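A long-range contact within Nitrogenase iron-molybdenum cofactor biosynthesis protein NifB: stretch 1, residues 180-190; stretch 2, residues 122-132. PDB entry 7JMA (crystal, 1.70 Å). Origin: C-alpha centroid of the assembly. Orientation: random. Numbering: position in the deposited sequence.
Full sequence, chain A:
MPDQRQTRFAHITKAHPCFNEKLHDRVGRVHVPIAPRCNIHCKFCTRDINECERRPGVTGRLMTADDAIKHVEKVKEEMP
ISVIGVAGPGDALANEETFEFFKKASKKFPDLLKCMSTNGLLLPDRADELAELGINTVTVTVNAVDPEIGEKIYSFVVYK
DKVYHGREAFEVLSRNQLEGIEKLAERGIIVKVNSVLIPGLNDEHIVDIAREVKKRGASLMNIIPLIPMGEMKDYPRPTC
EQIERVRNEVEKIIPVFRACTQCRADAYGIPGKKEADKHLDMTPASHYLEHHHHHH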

ATOM      1  N   GLY A 180       5.374   8.440  -6.156  1.00 26.03           N
ATOM      2  CA  GLY A 180       4.513   7.440  -6.761  1.00 26.25           C
ATOM      3  C   GLY A 180       3.038   7.776  -6.626  1.00 23.72           C
ATOM      4  O   GLY A 180       2.245   7.500  -7.527  1.00 25.76           O
ATOM      5  N   ILE A 181       2.648   8.328  -5.477  1.00 25.19           N
ATOM      6  CA  ILE A 181       1.272   8.781  -5.295  1.00 26.63           C
ATOM      7  C   ILE A 181       0.922   9.785  -6.378  1.00 26.25           C
ATOM      8  O   ILE A 181      -0.147   9.714  -7.003  1.00 26.36           O
ATOM      9  CB  ILE A 181       1.082   9.382  -3.888  1.00 26.35           C
ATOM     10  CG1 ILE A 181       1.195   8.298  -2.808  1.00 30.63           C
ATOM     11  CG2 ILE A 181      -0.264  10.095  -3.768  1.00 28.19           C
ATOM     12  CD1 ILE A 181       1.185   8.888  -1.400  1.00 32.35           C
ATOM     13  N   GLU A 182       1.821  10.744  -6.626  1.00 25.59           N
ATOM     14  CA  GLU A 182       1.435  11.754  -7.611  1.00 25.95           C
ATOM     15  C   GLU A 182       1.420  11.175  -9.020  1.00 25.38           C
ATOM     16  O   GLU A 182       0.581  11.558  -9.835  1.00 27.14           O
ATOM     17  CB  GLU A 182       2.329  12.992  -7.542  1.00 36.68           C
ATOM     18  CG  GLU A 182       3.734  12.843  -7.114  1.00 47.67           C
ATOM     19  CD  GLU A 182       4.389  14.199  -6.863  1.00 62.36           C
ATOM     20  OE1 GLU A 182       5.002  14.384  -5.790  1.00 64.97           O
ATOM     21  OE2 GLU A 182       4.278  15.084  -7.739  1.00 62.88           O
ATOM     22  N   LYS A 183       2.310  10.231  -9.320  1.00 28.65           N
ATOM     23  CA  LYS A 183       2.300   9.614 -10.645  1.00 28.91           C
ATOM     24  C   LYS A 183       1.046   8.785 -10.874  1.00 24.86           C
ATOM     25  O   LYS A 183       0.513   8.763 -11.989  1.00 30.74           O
ATOM     26  CB  LYS A 183       3.544   8.738 -10.824  1.00 26.40           C
ATOM     27  CG  LYS A 183       4.808   9.565 -11.092  1.00 32.80           C
ATOM     28  CD  LYS A 183       6.016   8.678 -11.404  1.00 45.10           C
ATOM     29  CE  LYS A 183       6.017   8.235 -12.854  1.00 59.75           C
ATOM     30  NZ  LYS A 183       7.397   8.192 -13.412  1.00 67.72           N
ATOM     31  N   LEU A 184       0.590   8.055  -9.852  1.00 21.58           N
ATOM     32  CA  LEU A 184      -0.677   7.339  -9.973  1.00 22.09           C
ATOM     33  C   LEU A 184      -1.832   8.315 -10.131  1.00 24.76           C
ATOM     34  O   LEU A 184      -2.675   8.165 -11.024  1.00 25.40           O
ATOM     35  CB  LEU A 184      -0.939   6.486  -8.740  1.00 22.10           C
ATOM     36  CG  LEU A 184       0.017   5.306  -8.556  1.00 25.44           C
ATOM     37  CD1 LEU A 184      -0.377   4.623  -7.265  1.00 27.72           C
ATOM     38  CD2 LEU A 184      -0.059   4.362  -9.746  1.00 29.53           C
ATOM     39  N   ALA A 185      -1.909   9.293  -9.230  1.00 24.21           N
ATOM     40  CA  ALA A 185      -3.056  10.200  -9.215  1.00 26.18           C
ATOM     41  C   ALA A 185      -3.215  10.936 -10.539  1.00 26.61           C
ATOM     42  O   ALA A 185      -4.348  11.170 -10.985  1.00 26.65           O
ATOM     43  CB  ALA A 185      -2.917  11.199  -8.064  1.00 25.64           C
ATOM     44  N   GLU A 186      -2.102  11.352 -11.165  1.00 26.58           N
ATOM     45  CA  GLU A 186      -2.214  12.117 -12.404  1.00 30.44           C
ATOM     46  C   GLU A 186      -2.680  11.246 -13.566  1.00 28.94           C
ATOM     47  O   GLU A 186      -3.154  11.772 -14.579  1.00 29.46           O
ATOM     48  CB  GLU A 186      -0.890  12.805 -12.725  1.00 33.94           C
ATOM     49  CG  GLU A 186       0.228  11.895 -13.139  1.00 43.79           C
ATOM     50  CD  GLU A 186       1.579  12.604 -13.124  1.00 63.71           C
ATOM     51  OE1 GLU A 186       2.575  12.001 -13.583  1.00 64.61           O
ATOM     52  OE2 GLU A 186       1.644  13.764 -12.652  1.00 58.45           O
ATOM     53  N   ARG A 187      -2.583   9.929 -13.421  1.00 32.26           N
ATOM     54  CA  ARG A 187      -3.069   8.975 -14.406  1.00 29.22           C
ATOM     55  C   ARG A 187      -4.485   8.495 -14.123  1.00 28.48           C
ATOM     56  O   ARG A 187      -4.989   7.631 -14.848  1.00 32.90           O
ATOM     57  CB  ARG A 187      -2.106   7.778 -14.486  1.00 29.37           C
ATOM     58  CG  ARG A 187      -0.826   8.106 -15.218  1.00 32.31           C
ATOM     59  CD  ARG A 187       0.349   7.241 -14.791  1.00 42.44           C
ATOM     60  NE  ARG A 187       1.554   7.605 -15.536  1.00 43.92           N
ATOM     61  CZ  ARG A 187       2.385   8.588 -15.193  1.00 50.60           C
ATOM     62  NH1 ARG A 187       2.158   9.312 -14.103  1.00 44.06           N
ATOM     63  NH2 ARG A 187       3.453   8.847 -15.943  1.00 54.63           N
ATOM     64  N   GLY A 188      -5.168   9.062 -13.126  1.00 26.06           N
ATOM     65  CA  GLY A 188      -6.541   8.707 -12.860  1.00 25.32           C
ATOM     66  C   GLY A 188      -6.729   7.566 -11.895  1.00 26.77           C
ATOM     67  O   GLY A 188      -7.873   7.238 -11.569  1.00 31.07           O
ATOM     68  N   ILE A 189      -5.646   6.965 -11.399  1.00 26.63           N
ATOM     69  CA  ILE A 189      -5.774   5.849 -10.478  1.00 30.70           C
ATOM     70  C   ILE A 189      -6.102   6.399  -9.100  1.00 28.20           C
ATOM     71  O   ILE A 189      -5.451   7.343  -8.637  1.00 28.66           O
ATOM     72  CB  ILE A 189      -4.476   5.031 -10.443  1.00 27.65           C
ATOM     73  CG1 ILE A 189      -4.290   4.340 -11.802  1.00 35.04           C
ATOM     74  CG2 ILE A 189      -4.502   4.104  -9.251  1.00 29.14           C
ATOM     75  CD1 ILE A 189      -2.890   3.772 -12.037  1.00 40.44           C
ATOM     76  N   ILE A 190      -7.113   5.825  -8.453  1.00 26.60           N
ATOM     77  CA  ILE A 190      -7.500   6.272  -7.117  1.00 26.35           C
ATOM     78  C   ILE A 190      -6.430   5.837  -6.133  1.00 30.81           C
ATOM     79  O   ILE A 190      -6.119   4.646  -6.040  1.00 28.03           O
ATOM     80  CB  ILE A 190      -8.855   5.691  -6.715  1.00 25.87           C
ATOM     81  CG1 ILE A 190      -9.954   6.123  -7.702  1.00 31.37           C
ATOM     82  CG2 ILE A 190      -9.197   6.049  -5.268  1.00 29.11           C
ATOM     83  CD1 ILE A 190     -11.199   5.293  -7.546  1.00 33.82           C
TER
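Stretch 2 122-132: LLPDRADELAE

How does stretch 2 lie on stretch 1? Leu122 takes the N-cap position, and residues 123-132 form a helix, kinked where the N atoms of Asp128 and Glu129 lack bonds to the preceding turn. It runs nearly parallel to helix 180-186, N-to-C directions 12° apart and axes 8.7 Å apart at closest approach.

Where do the CA atoms come closest? At Leu123, whose CA lies 4.6 Å from Gly180 CA. Leu123 CB sits 3.5 Å from Gly180 CA; a CB on Gly180 would come within 2.3 Å of Leu123 CB, a clash, so the glycine permits this tight approach. Leu123 CD2 also packs 3.8 Å from Leu184 CD1. Next, Pro124 O accepts a hydrogen bond from Lys183 NZ at 3.1 Å.

What follows? The CA-to-CB bonds of Asp125 and Arg126 point away; one turn after Leu123, that of Ala127 points toward stretch 1, its CB 3.7 Å from Lys183 CB and 4.1 Å from Leu184 CD2. The CA-to-CB bond of Asp128 points sideways, but its end comes nearer: its OD2 accepts hydrogen bonds from Arg187 NH2 at 2.6 Å and Arg187 NE at 2.7 Å, as part of a salt bridge at the guanidinium edge.

How does the contact end? Apolar packing closes it: Leu130 CD1 lies 4.0 Å from Leu184 CD2, while Ala131 CB is 4.1 Å from Ile189 CD1. Ala131 CB also contacts the aliphatic part of Arg187, 4.1 Å from Arg187 CD. Glu132 makes no contact.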

ATOM      1  N   LEU A 122       8.486   0.971  -5.608  1.00 23.79           N
ATOM      2  CA  LEU A 122       8.665   0.813  -7.051  1.00 25.27           C
ATOM      3  C   LEU A 122       7.647   1.599  -7.860  1.00 26.66           C
ATOM      4  O   LEU A 122       7.584   1.425  -9.087  1.00 28.54           O
ATOM      5  CB  LEU A 122       8.574  -0.665  -7.439  1.00 26.09           C
ATOM      6  CG  LEU A 122       9.767  -1.453  -6.914  1.00 27.54           C
ATOM      7  CD1 LEU A 122       9.521  -2.948  -7.050  1.00 28.86           C
ATOM      8  CD2 LEU A 122      11.008  -1.024  -7.682  1.00 35.75           C
ATOM      9  N   LEU A 123       6.838   2.431  -7.210  1.00 26.09           N
ATOM     10  CA  LEU A 123       5.799   3.158  -7.943  1.00 31.51           C
ATOM     11  C   LEU A 123       6.340   4.087  -9.015  1.00 36.86           C
ATOM     12  O   LEU A 123       5.759   4.114 -10.114  1.00 33.76           O
ATOM     13  CB  LEU A 123       4.914   3.958  -6.983  1.00 30.26           C
ATOM     14  CG  LEU A 123       3.740   3.158  -6.439  1.00 33.96           C
ATOM     15  CD1 LEU A 123       2.943   4.015  -5.463  1.00 28.64           C
ATOM     16  CD2 LEU A 123       2.858   2.660  -7.592  1.00 31.94           C
ATOM     17  N   PRO A 124       7.385   4.882  -8.784  1.00 36.85           N
ATOM     18  CA  PRO A 124       7.875   5.718  -9.889  1.00 38.38           C
ATOM     19  C   PRO A 124       8.242   4.907 -11.118  1.00 45.93           C
ATOM     20  O   PRO A 124       7.957   5.326 -12.245  1.00 46.05           O
ATOM     21  CB  PRO A 124       9.085   6.428  -9.275  1.00 38.44           C
ATOM     22  CG  PRO A 124       8.757   6.497  -7.817  1.00 39.39           C
ATOM     23  CD  PRO A 124       8.129   5.153  -7.539  1.00 36.04           C
ATOM     24  N   ASP A 125       8.825   3.725 -10.927  1.00 36.84           N
ATOM     25  CA  ASP A 125       9.227   2.910 -12.062  1.00 41.12           C
ATOM     26  C   ASP A 125       8.074   2.131 -12.686  1.00 41.46           C
ATOM     27  O   ASP A 125       8.175   1.743 -13.851  1.00 43.35           O
ATOM     28  CB  ASP A 125      10.333   1.945 -11.635  1.00 48.66           C
ATOM     29  CG  ASP A 125      11.474   2.651 -10.925  1.00 67.89           C
ATOM     30  OD1 ASP A 125      12.115   3.522 -11.555  1.00 73.23           O
ATOM     31  OD2 ASP A 125      11.729   2.338  -9.741  1.00 66.08           O
ATOM     32  N   ARG A 126       6.985   1.890 -11.951  1.00 29.78           N
ATOM     33  CA  ARG A 126       5.910   1.043 -12.463  1.00 33.42           C
ATOM     34  C   ARG A 126       4.594   1.770 -12.681  1.00 33.45           C
ATOM     35  O   ARG A 126       3.652   1.156 -13.199  1.00 35.61           O
ATOM     36  CB  ARG A 126       5.661  -0.141 -11.521  1.00 36.40           C
ATOM     37  CG  ARG A 126       6.853  -1.023 -11.349  1.00 34.47           C
ATOM     38  CD  ARG A 126       7.190  -1.744 -12.650  1.00 45.42           C
ATOM     39  NE  ARG A 126       7.945  -2.965 -12.398  1.00 58.58           N
ATOM     40  CZ  ARG A 126       7.931  -4.039 -13.182  1.00 70.94           C
ATOM     41  NH1 ARG A 126       7.192  -4.059 -14.286  1.00 61.05           N
ATOM     42  NH2 ARG A 126       8.660  -5.101 -12.859  1.00 79.12           N
ATOM     43  N   ALA A 127       4.500   3.050 -12.319  1.00 32.34           N
ATOM     44  CA  ALA A 127       3.211   3.735 -12.371  1.00 37.48           C
ATOM     45  C   ALA A 127       2.622   3.720 -13.777  1.00 41.99           C
ATOM     46  O   ALA A 127       1.429   3.447 -13.950  1.00 39.66           O
ATOM     47  CB  ALA A 127       3.350   5.163 -11.853  1.00 39.07           C
ATOM     48  N   ASP A 128       3.445   3.974 -14.797  1.00 40.05           N
ATOM     49  CA  ASP A 128       2.946   3.945 -16.170  1.00 44.52           C
ATOM     50  C   ASP A 128       2.364   2.584 -16.518  1.00 45.14           C
ATOM     51  O   ASP A 128       1.293   2.489 -17.129  1.00 42.53           O
ATOM     52  CB  ASP A 128       4.070   4.291 -17.142  1.00 56.63           C
ATOM     53  CG  ASP A 128       4.375   5.764 -17.174  1.00 81.43           C
ATOM     54  OD1 ASP A 128       5.573   6.125 -17.127  1.00 93.14           O
ATOM     55  OD2 ASP A 128       3.418   6.560 -17.253  1.00 88.75           O
ATOM     56  N   GLU A 129       3.064   1.514 -16.140  1.00 37.39           N
ATOM     57  CA  GLU A 129       2.608   0.174 -16.479  1.00 36.86           C
ATOM     58  C   GLU A 129       1.288  -0.150 -15.789  1.00 35.55           C
ATOM     59  O   GLU A 129       0.398  -0.767 -16.391  1.00 38.27           O
ATOM     60  CB  GLU A 129       3.685  -0.833 -16.084  1.00 42.29           C
ATOM     61  CG  GLU A 129       3.393  -2.244 -16.495  1.00 54.03           C
ATOM     62  CD  GLU A 129       4.585  -3.155 -16.267  1.00 65.28           C
ATOM     63  OE1 GLU A 129       4.529  -4.324 -16.699  1.00 74.05           O
ATOM     64  OE2 GLU A 129       5.577  -2.693 -15.660  1.00 61.43           O
ATOM     65  N   LEU A 130       1.159   0.235 -14.518  1.00 36.44           N
ATOM     66  CA  LEU A 130      -0.077   0.010 -13.774  1.00 33.21           C
ATOM     67  C   LEU A 130      -1.264   0.608 -14.501  1.00 35.96           C
ATOM     68  O   LEU A 130      -2.304  -0.041 -14.652  1.00 35.78           O
ATOM     69  CB  LEU A 130       0.035   0.620 -12.378  1.00 29.25           C
ATOM     70  CG  LEU A 130       1.028  -0.100 -11.483  1.00 31.98           C
ATOM     71  CD1 LEU A 130       0.918   0.464 -10.084  1.00 35.98           C
ATOM     72  CD2 LEU A 130       0.714  -1.578 -11.531  1.00 35.72           C
ATOM     73  N   ALA A 131      -1.118   1.858 -14.948  1.00 35.61           N
ATOM     74  CA  ALA A 131      -2.182   2.522 -15.690  1.00 40.41           C
ATOM     75  C   ALA A 131      -2.528   1.761 -16.961  1.00 41.00           C
ATOM     76  O   ALA A 131      -3.707   1.563 -17.271  1.00 39.40           O
ATOM     77  CB  ALA A 131      -1.760   3.951 -16.024  1.00 40.87           C
ATOM     78  N   GLU A 132      -1.511   1.323 -17.706  1.00 39.40           N
ATOM     79  CA  GLU A 132      -1.757   0.613 -18.956  1.00 43.08           C
ATOM     80  C   GLU A 132      -2.467  -0.717 -18.732  1.00 45.14           C
ATOM     81  O   GLU A 132      -3.158  -1.205 -19.632  1.00 44.23           O
ATOM     82  CB  GLU A 132      -0.438   0.393 -19.699  1.00 44.42           C
ATOM     83  CG  GLU A 132       0.335   1.667 -20.004  1.00 64.94           C
ATOM     84  CD  GLU A 132       1.526   1.431 -20.919  1.00 86.61           C
ATOM     85  OE1 GLU A 132       1.568   0.372 -21.582  1.00 94.34           O
ATOM     86  OE2 GLU A 132       2.426   2.299 -20.969  1.00 91.04           O
TER